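Local coordinates for protein neuraminidase (PDB 4K3Y) that resembles influenza sialidases as a six-bladed beta-propeller surface protein of a bat virus, but probably does not cleave sialic acid, at residues 215-220 with 238-243; 232-237 with 253-258. All blocks are in the same frame, centred on the assembly; numbering follows the deposited sequence.

Contact 1: 215-220 with 238-243; sequences NDAKRP and GFLGDT. With CA (calcium ion), chain M.
Ala-217 and Asp-242 meet backbone to backbone: Asp-242 N donates to Ala-217 O at 3.1 Å, with an N-H...O angle of 151°. Neither 215-220 nor 238-243 is a regular strand, yet the two loops approach closely, their nearest CA atoms 5.2 Å apart for Ala-217 and Asp-242 and 5.1 Å for Lys-218 and Leu-240, with the chains crossing steeply. An Asx turn shapes the first, Lys-218 N reaching Asp-216 OD1 at 2.9 Å from above the carboxylate plane. Asp-216 O binds the calcium ion at 2.9 Å, and Asn-212 O and Gly-262 O complete the observed ligands. Among the side chains, Lys-218 CG rests on Leu-240 CD2. Arg-219 has CG anti to its carbonyl carbon (chi1 -59°) and runs extended from CG to NE, which makes a weak bond of 3.3 Å to Gly-241 O. Its guanidinium receives Asp-242 CA over one face, toward the rim. Asp-242 OD1 lies 3.6 Å from Arg-219 NH2 but well out of the guanidinium plane, so this salt bridge is one of charge alone; the N-H groups of NH2 and NH1 serve Ile-264 O and Thr-211 OG1. OD1 takes Thr-243 N on its anti lone pair, and also Ile-264 N. With Asp-242 OD2 3.1 Å from the calcium, the calcium ion and the Arg-219 guanidinium would together favour an ionised Asp-242.

Contact 2: 232-237 with 253-258; sequences FKEPCL and CDKTTT
Cys-236 and Cys-253 are joined by a disulfide that pins a loop of the propeller back onto the chain leaving strand 230-233, the last strand of its four-stranded antiparallel blade. This covalent end is the tight part. The CA atoms of Cys-236 and Cys-253 stand 4.2 Å apart, and each SG lies anti to its own carbonyl carbon, beside the backbone N. The torsion about the S-S bond is 116°, a right-handed disulfide in which Cys-236 CB and Cys-253 CB are 4.1 Å apart. Cys-236 is buried whereas Cys-253 is exposed, so the bridge runs from the interior to the surface.

Beyond it the segments diverge: the CA atoms of Glu-234 and Asp-254 are already 6.2 Å apart, and contacts here are of van der Waals type, without a hydrogen bond between the segments. Glu-234 does the touching. Its CB points toward 253-258, and CG, anti to the backbone N (chi1 173°), packs 4.0 Å from Asp-254 CA. A bend at chi2 (84°) turns CD off the line of the chain; OE2 lies beside the backbone of Lys-255. On the solvent side Asp-254 and Lys-255 direct their CB atoms away from 232-237, and Lys-255 NZ remains 5.7 Å from Glu-234 OE1, too far for a salt bridge. The polar end of Glu-234 also has a like-charged neighbour in Asp-216 OD2, which may disfavour its ionisation. On this loose side Glu-234 OE2 lies 3.7 Å from Lys-255 CA.

From the N terminus, the chain passes strand 205-211 and enters 215-220, then adds strands 221-224 and 230-233 to the blade before 232-237 leads directly into 238-243. Contact 1 closes the loop holding those two strands, returning the chain to 215-220. Contact 2 closes the next excursion, between 237 and 253. The segments alternate, so the two closures cross instead of nesting, and the contact centres are about 7 Å apart. Lys-218 binds across the junction, NZ giving probable hydrogen bonds to Asp-254 O and Pro-235 O, while Thr-256 N meets Asp-216 OD1. Together they tie the blade's third-strand entry and fourth-strand exit to the long loop running toward strand 268-269.

Contact 1: 215-220 with 238-243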
ATOM      1  N   ASN C 215     -38.835  -9.897 -24.473  1.00 69.79           N
ATOM      2  CA  ASN C 215     -39.859  -9.388 -25.386  1.00 62.90           C
ATOM      3  C   ASN C 215     -39.904  -7.859 -25.530  1.00 61.79           C
ATOM      4  O   ASN C 215     -40.958  -7.303 -25.839  1.00 76.94           O
ATOM      5  CB  ASN C 215     -41.226  -9.846 -24.878  1.00 57.07           C
ATOM      6  CG  ASN C 215     -41.454  -9.463 -23.430  1.00 68.37           C
ATOM      7  OD1 ASN C 215     -40.588  -8.874 -22.788  1.00 70.61           O
ATOM      8  ND2 ASN C 215     -42.625  -9.782 -22.913  1.00 67.44           N
ATOM      9  N   ASP C 216     -38.788  -7.180 -25.292  1.00 51.52           N
ATOM     10  CA  ASP C 216     -38.750  -5.715 -25.394  1.00 63.13           C
ATOM     11  C   ASP C 216     -37.381  -5.198 -25.797  1.00 62.38           C
ATOM     12  O   ASP C 216     -36.408  -5.484 -25.121  1.00 71.66           O
ATOM     13  CB  ASP C 216     -39.122  -5.062 -24.055  1.00 69.69           C
ATOM     14  CG  ASP C 216     -39.402  -3.569 -24.196  1.00 77.88           C
ATOM     15  OD1 ASP C 216     -39.433  -3.072 -25.353  1.00 78.29           O
ATOM     16  OD2 ASP C 216     -39.617  -2.900 -23.157  1.00 78.33           O
ATOM     17  N   ALA C 217     -37.328  -4.408 -26.868  1.00 64.66           N
ATOM     18  CA  ALA C 217     -36.095  -3.753 -27.326  1.00 49.15           C
ATOM     19  C   ALA C 217     -35.908  -2.365 -26.719  1.00 58.36           C
ATOM     20  O   ALA C 217     -34.864  -1.730 -26.923  1.00 63.99           O
ATOM     21  CB  ALA C 217     -36.073  -3.642 -28.836  1.00 50.25           C
ATOM     22  N   LYS C 218     -36.936  -1.875 -26.028  1.00 61.21           N
ATOM     23  CA  LYS C 218     -36.780  -0.743 -25.114  1.00 67.57           C
ATOM     24  C   LYS C 218     -36.342  -1.288 -23.759  1.00 59.85           C
ATOM     25  O   LYS C 218     -36.214  -2.502 -23.581  1.00 69.14           O
ATOM     26  CB  LYS C 218     -38.094   0.013 -24.937  1.00 67.46           C
ATOM     27  CG  LYS C 218     -38.637   0.727 -26.159  1.00 70.50           C
ATOM     28  CD  LYS C 218     -39.951   1.388 -25.767  1.00 77.24           C
ATOM     29  CE  LYS C 218     -40.821   1.789 -26.938  1.00 83.62           C
ATOM     30  NZ  LYS C 218     -42.114   2.349 -26.441  1.00 88.28           N
ATOM     31  N   ARG C 219     -36.117  -0.406 -22.796  1.00 62.28           N
ATOM     32  CA  ARG C 219     -35.681  -0.876 -21.480  1.00 59.00           C
ATOM     33  C   ARG C 219     -36.753  -0.663 -20.412  1.00 69.61           C
ATOM     34  O   ARG C 219     -37.378   0.393 -20.364  1.00 74.10           O
ATOM     35  CB  ARG C 219     -34.351  -0.220 -21.079  1.00 47.64           C
ATOM     36  CG  ARG C 219     -33.193  -0.487 -22.055  1.00 42.61           C
ATOM     37  CD  ARG C 219     -31.896   0.153 -21.578  1.00 49.13           C
ATOM     38  NE  ARG C 219     -30.726  -0.351 -22.296  1.00 53.56           N
ATOM     39  CZ  ARG C 219     -30.178  -1.549 -22.094  1.00 53.67           C
ATOM     40  NH1 ARG C 219     -30.685  -2.380 -21.193  1.00 47.95           N
ATOM     41  NH2 ARG C 219     -29.120  -1.921 -22.799  1.00 66.73           N
ATOM     42  N   PRO C 220     -36.978  -1.676 -19.555  1.00 76.36           N
ATOM     43  CA  PRO C 220     -37.944  -1.501 -18.459  1.00 57.30           C
ATOM     44  C   PRO C 220     -37.393  -0.579 -17.370  1.00 56.89           C
ATOM     45  O   PRO C 220     -36.166  -0.485 -17.200  1.00 58.08           O
ATOM     46  CB  PRO C 220     -38.126  -2.929 -17.924  1.00 56.57           C
ATOM     47  CG  PRO C 220     -36.843  -3.643 -18.288  1.00 63.45           C
ATOM     48  CD  PRO C 220     -36.431  -3.048 -19.610  1.00 75.20           C
ATOM     49  N   GLY C 238     -39.333   6.237 -28.926  1.00 82.35           N
ATOM     50  CA  GLY C 238     -38.968   5.377 -30.030  1.00 75.20           C
ATOM     51  C   GLY C 238     -37.473   5.284 -30.263  1.00 77.38           C
ATOM     52  O   GLY C 238     -37.046   4.592 -31.188  1.00 68.94           O
ATOM     53  N   PHE C 239     -36.685   5.982 -29.437  1.00 79.66           N
ATOM     54  CA  PHE C 239     -35.215   5.848 -29.427  1.00 77.17           C
ATOM     55  C   PHE C 239     -34.815   4.612 -28.603  1.00 69.21           C
ATOM     56  O   PHE C 239     -34.701   4.666 -27.373  1.00 61.94           O
ATOM     57  CB  PHE C 239     -34.572   7.105 -28.844  1.00 72.30           C
ATOM     58  CG  PHE C 239     -33.071   7.171 -29.011  1.00 68.74           C
ATOM     59  CD1 PHE C 239     -32.511   7.408 -30.258  1.00 57.83           C
ATOM     60  CD2 PHE C 239     -32.219   7.045 -27.910  1.00 64.48           C
ATOM     61  CE1 PHE C 239     -31.129   7.497 -30.421  1.00 60.61           C
ATOM     62  CE2 PHE C 239     -30.834   7.127 -28.067  1.00 61.16           C
ATOM     63  CZ  PHE C 239     -30.287   7.351 -29.323  1.00 61.69           C
ATOM     64  N   LEU C 240     -34.599   3.504 -29.297  1.00 58.48           N
ATOM     65  CA  LEU C 240     -34.525   2.201 -28.655  1.00 59.98           C
ATOM     66  C   LEU C 240     -33.232   1.967 -27.892  1.00 58.51           C
ATOM     67  O   LEU C 240     -32.146   1.940 -28.483  1.00 62.81           O
ATOM     68  CB  LEU C 240     -34.727   1.101 -29.700  1.00 63.41           C
ATOM     69  CG  LEU C 240     -36.077   1.160 -30.410  1.00 69.72           C
ATOM     70  CD1 LEU C 240     -36.282  -0.072 -31.278  1.00 68.99           C
ATOM     71  CD2 LEU C 240     -37.199   1.305 -29.393  1.00 73.95           C
ATOM     72  N   GLY C 241     -33.372   1.746 -26.587  1.00 54.65           N
ATOM     73  CA  GLY C 241     -32.242   1.617 -25.688  1.00 52.09           C
ATOM     74  C   GLY C 241     -31.453   0.313 -25.700  1.00 61.33           C
ATOM     75  O   GLY C 241     -30.228   0.328 -25.475  1.00 55.10           O
ATOM     76  N   ASP C 242     -32.120  -0.816 -25.941  1.00 52.84           N
ATOM     77  CA  ASP C 242     -31.428  -2.103 -25.842  1.00 51.65           C
ATOM     78  C   ASP C 242     -30.555  -2.413 -27.054  1.00 54.87           C
ATOM     79  O   ASP C 242     -30.624  -1.750 -28.101  1.00 56.06           O
ATOM     80  CB  ASP C 242     -32.407  -3.266 -25.612  1.00 58.16           C
ATOM     81  CG  ASP C 242     -31.870  -4.290 -24.640  1.00 70.54           C
ATOM     82  OD1 ASP C 242     -30.637  -4.524 -24.689  1.00 71.43           O
ATOM     83  OD2 ASP C 242     -32.674  -4.819 -23.823  1.00 80.85           O
ATOM     84  N   THR C 243     -29.727  -3.433 -26.880  1.00 50.57           N
ATOM     85  CA  THR C 243     -28.968  -4.036 -27.960  1.00 48.67           C
ATOM     86  C   THR C 243     -28.979  -5.530 -27.661  1.00 60.60           C
ATOM     87  O   THR C 243     -28.446  -5.955 -26.634  1.00 64.26           O
ATOM     88  CB  THR C 243     -27.511  -3.528 -27.993  1.00 51.85           C
ATOM     89  OG1 THR C 243     -27.488  -2.126 -28.311  1.00 58.62           O
ATOM     90  CG2 THR C 243     -26.692  -4.305 -29.036  1.00 48.27           C
TER
HETATM   91 CA    CA M 608     -33.979  -6.811 -25.853  1.00 73.00          CA

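Contact 2: 232-237 with 253-258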
ATOM      1  N   PHE C 232     -43.416   0.175 -11.830  1.00 82.11           N
ATOM      2  CA  PHE C 232     -42.631  -0.096 -13.024  1.00 73.89           C
ATOM      3  C   PHE C 232     -43.136   0.818 -14.139  1.00 80.67           C
ATOM      4  O   PHE C 232     -44.346   0.970 -14.319  1.00 83.42           O
ATOM      5  CB  PHE C 232     -42.796  -1.555 -13.467  1.00 69.20           C
ATOM      6  CG  PHE C 232     -41.925  -2.540 -12.723  1.00 73.25           C
ATOM      7  CD1 PHE C 232     -40.588  -2.710 -13.065  1.00 67.45           C
ATOM      8  CD2 PHE C 232     -42.453  -3.329 -11.706  1.00 82.59           C
ATOM      9  CE1 PHE C 232     -39.784  -3.633 -12.392  1.00 67.81           C
ATOM     10  CE2 PHE C 232     -41.653  -4.255 -11.031  1.00 85.17           C
ATOM     11  CZ  PHE C 232     -40.317  -4.402 -11.379  1.00 76.77           C
ATOM     12  N   LYS C 233     -42.226   1.428 -14.892  1.00 71.21           N
ATOM     13  CA  LYS C 233     -42.653   2.244 -16.024  1.00 69.60           C
ATOM     14  C   LYS C 233     -42.086   1.739 -17.346  1.00 76.79           C
ATOM     15  O   LYS C 233     -41.155   0.940 -17.373  1.00 84.31           O
ATOM     16  CB  LYS C 233     -42.296   3.711 -15.803  1.00 66.10           C
ATOM     17  CG  LYS C 233     -42.644   4.206 -14.412  1.00 72.42           C
ATOM     18  CD  LYS C 233     -42.899   5.701 -14.404  1.00 78.41           C
ATOM     19  CE  LYS C 233     -43.293   6.182 -13.019  1.00 81.97           C
ATOM     20  NZ  LYS C 233     -43.466   7.661 -12.999  1.00 89.21           N
ATOM     21  N   GLU C 234     -42.672   2.189 -18.446  1.00 79.40           N
ATOM     22  CA  GLU C 234     -42.152   1.848 -19.763  1.00 76.91           C
ATOM     23  C   GLU C 234     -41.964   3.112 -20.579  1.00 79.50           C
ATOM     24  O   GLU C 234     -42.912   3.865 -20.789  1.00 93.60           O
ATOM     25  CB  GLU C 234     -43.088   0.902 -20.500  1.00 68.53           C
ATOM     26  CG  GLU C 234     -42.667   0.658 -21.937  1.00 80.32           C
ATOM     27  CD  GLU C 234     -41.617  -0.443 -22.063  1.00 94.15           C
ATOM     28  OE1 GLU C 234     -41.333  -1.121 -21.050  1.00 97.51           O
ATOM     29  OE2 GLU C 234     -41.086  -0.639 -23.178  1.00 91.48           O
ATOM     30  N   PRO C 235     -40.733   3.348 -21.045  1.00 77.46           N
ATOM     31  CA  PRO C 235     -40.416   4.556 -21.811  1.00 81.76           C
ATOM     32  C   PRO C 235     -41.261   4.664 -23.075  1.00 84.59           C
ATOM     33  O   PRO C 235     -41.467   3.683 -23.802  1.00 83.77           O
ATOM     34  CB  PRO C 235     -38.927   4.386 -22.151  1.00 73.91           C
ATOM     35  CG  PRO C 235     -38.654   2.925 -22.007  1.00 70.82           C
ATOM     36  CD  PRO C 235     -39.579   2.443 -20.928  1.00 73.49           C
ATOM     37  N   CYS C 236     -41.759   5.871 -23.308  1.00 88.40           N
ATOM     38  CA  CYS C 236     -42.645   6.141 -24.424  1.00 87.07           C
ATOM     39  C   CYS C 236     -41.840   6.677 -25.609  1.00 81.72           C
ATOM     40  O   CYS C 236     -42.377   7.335 -26.502  1.00 87.98           O
ATOM     41  CB  CYS C 236     -43.736   7.131 -23.987  1.00 76.61           C
ATOM     42  SG  CYS C 236     -44.781   6.532 -22.619  1.00110.38           S
ATOM     43  N   LEU C 237     -40.547   6.369 -25.621  1.00 71.98           N
ATOM     44  CA  LEU C 237     -39.642   6.916 -26.629  1.00 65.44           C
ATOM     45  C   LEU C 237     -39.148   5.892 -27.657  1.00 73.79           C
ATOM     46  O   LEU C 237     -38.609   4.835 -27.314  1.00 82.02           O
ATOM     47  CB  LEU C 237     -38.457   7.604 -25.949  1.00 71.97           C
ATOM     48  CG  LEU C 237     -38.529   9.128 -25.802  1.00 76.26           C
ATOM     49  CD1 LEU C 237     -39.946   9.600 -25.553  1.00 78.77           C
ATOM     50  CD2 LEU C 237     -37.630   9.584 -24.674  1.00 72.19           C
ATOM     51  N   CYS C 253     -46.340   4.072 -26.033  1.00 85.49           N
ATOM     52  CA  CYS C 253     -46.131   3.799 -24.609  1.00 89.32           C
ATOM     53  C   CYS C 253     -46.172   2.335 -24.172  1.00 90.97           C
ATOM     54  O   CYS C 253     -46.572   2.033 -23.052  1.00101.85           O
ATOM     55  CB  CYS C 253     -47.051   4.671 -23.738  1.00 80.82           C
ATOM     56  SG  CYS C 253     -46.527   6.408 -23.665  1.00155.50           S
ATOM     57  N   ASP C 254     -45.735   1.435 -25.044  1.00 87.91           N
ATOM     58  CA  ASP C 254     -45.548   0.037 -24.657  1.00 90.16           C
ATOM     59  C   ASP C 254     -44.393  -0.617 -25.400  1.00 86.89           C
ATOM     60  O   ASP C 254     -43.666   0.048 -26.145  1.00 89.93           O
ATOM     61  CB  ASP C 254     -46.833  -0.793 -24.802  1.00 98.40           C
ATOM     62  CG  ASP C 254     -47.717  -0.324 -25.947  1.00100.64           C
ATOM     63  OD1 ASP C 254     -47.220   0.407 -26.833  1.00101.59           O
ATOM     64  OD2 ASP C 254     -48.914  -0.695 -25.948  1.00 89.68           O
ATOM     65  N   LYS C 255     -44.233  -1.922 -25.189  1.00 82.19           N
ATOM     66  CA  LYS C 255     -43.013  -2.616 -25.589  1.00 77.89           C
ATOM     67  C   LYS C 255     -42.784  -2.582 -27.089  1.00 81.42           C
ATOM     68  O   LYS C 255     -43.739  -2.571 -27.877  1.00 83.73           O
ATOM     69  CB  LYS C 255     -43.021  -4.077 -25.116  1.00 74.86           C
ATOM     70  CG  LYS C 255     -43.089  -4.296 -23.601  1.00 80.37           C
ATOM     71  CD  LYS C 255     -43.484  -5.753 -23.307  1.00 82.34           C
ATOM     72  CE  LYS C 255     -43.655  -6.028 -21.819  1.00 93.40           C
ATOM     73  NZ  LYS C 255     -44.939  -5.513 -21.257  1.00 97.87           N
ATOM     74  N   THR C 256     -41.509  -2.550 -27.471  1.00 73.90           N
ATOM     75  CA  THR C 256     -41.116  -2.811 -28.851  1.00 71.00           C
ATOM     76  C   THR C 256     -40.680  -4.275 -28.955  1.00 70.84           C
ATOM     77  O   THR C 256     -39.508  -4.613 -28.780  1.00 71.01           O
ATOM     78  CB  THR C 256     -39.993  -1.877 -29.294  1.00 60.98           C
ATOM     79  OG1 THR C 256     -40.436  -0.525 -29.169  1.00 66.48           O
ATOM     80  CG2 THR C 256     -39.604  -2.152 -30.741  1.00 57.42           C
ATOM     81  N   THR C 257     -41.642  -5.146 -29.227  1.00 61.82           N
ATOM     82  CA  THR C 257     -41.409  -6.578 -29.122  1.00 65.30           C
ATOM     83  C   THR C 257     -40.504  -7.060 -30.240  1.00 62.06           C
ATOM     84  O   THR C 257     -39.851  -8.108 -30.141  1.00 66.15           O
ATOM     85  CB  THR C 257     -42.736  -7.357 -29.142  1.00 78.89           C
ATOM     86  OG1 THR C 257     -43.375  -7.183 -30.416  1.00 66.07           O
ATOM     87  CG2 THR C 257     -43.657  -6.866 -28.007  1.00 77.12           C
ATOM     88  N   THR C 258     -40.472  -6.268 -31.303  1.00 72.04           N
ATOM     89  CA  THR C 258     -39.637  -6.545 -32.460  1.00 75.08           C
ATOM     90  C   THR C 258     -38.176  -6.506 -32.046  1.00 61.85           C
ATOM     91  O   THR C 258     -37.681  -5.473 -31.589  1.00 71.32           O
ATOM     92  CB  THR C 258     -39.865  -5.495 -33.567  1.00 79.04           C
ATOM     93  OG1 THR C 258     -41.264  -5.178 -33.666  1.00 75.92           O
ATOM     94  CG2 THR C 258     -39.322  -5.996 -34.899  1.00 60.12           C
TER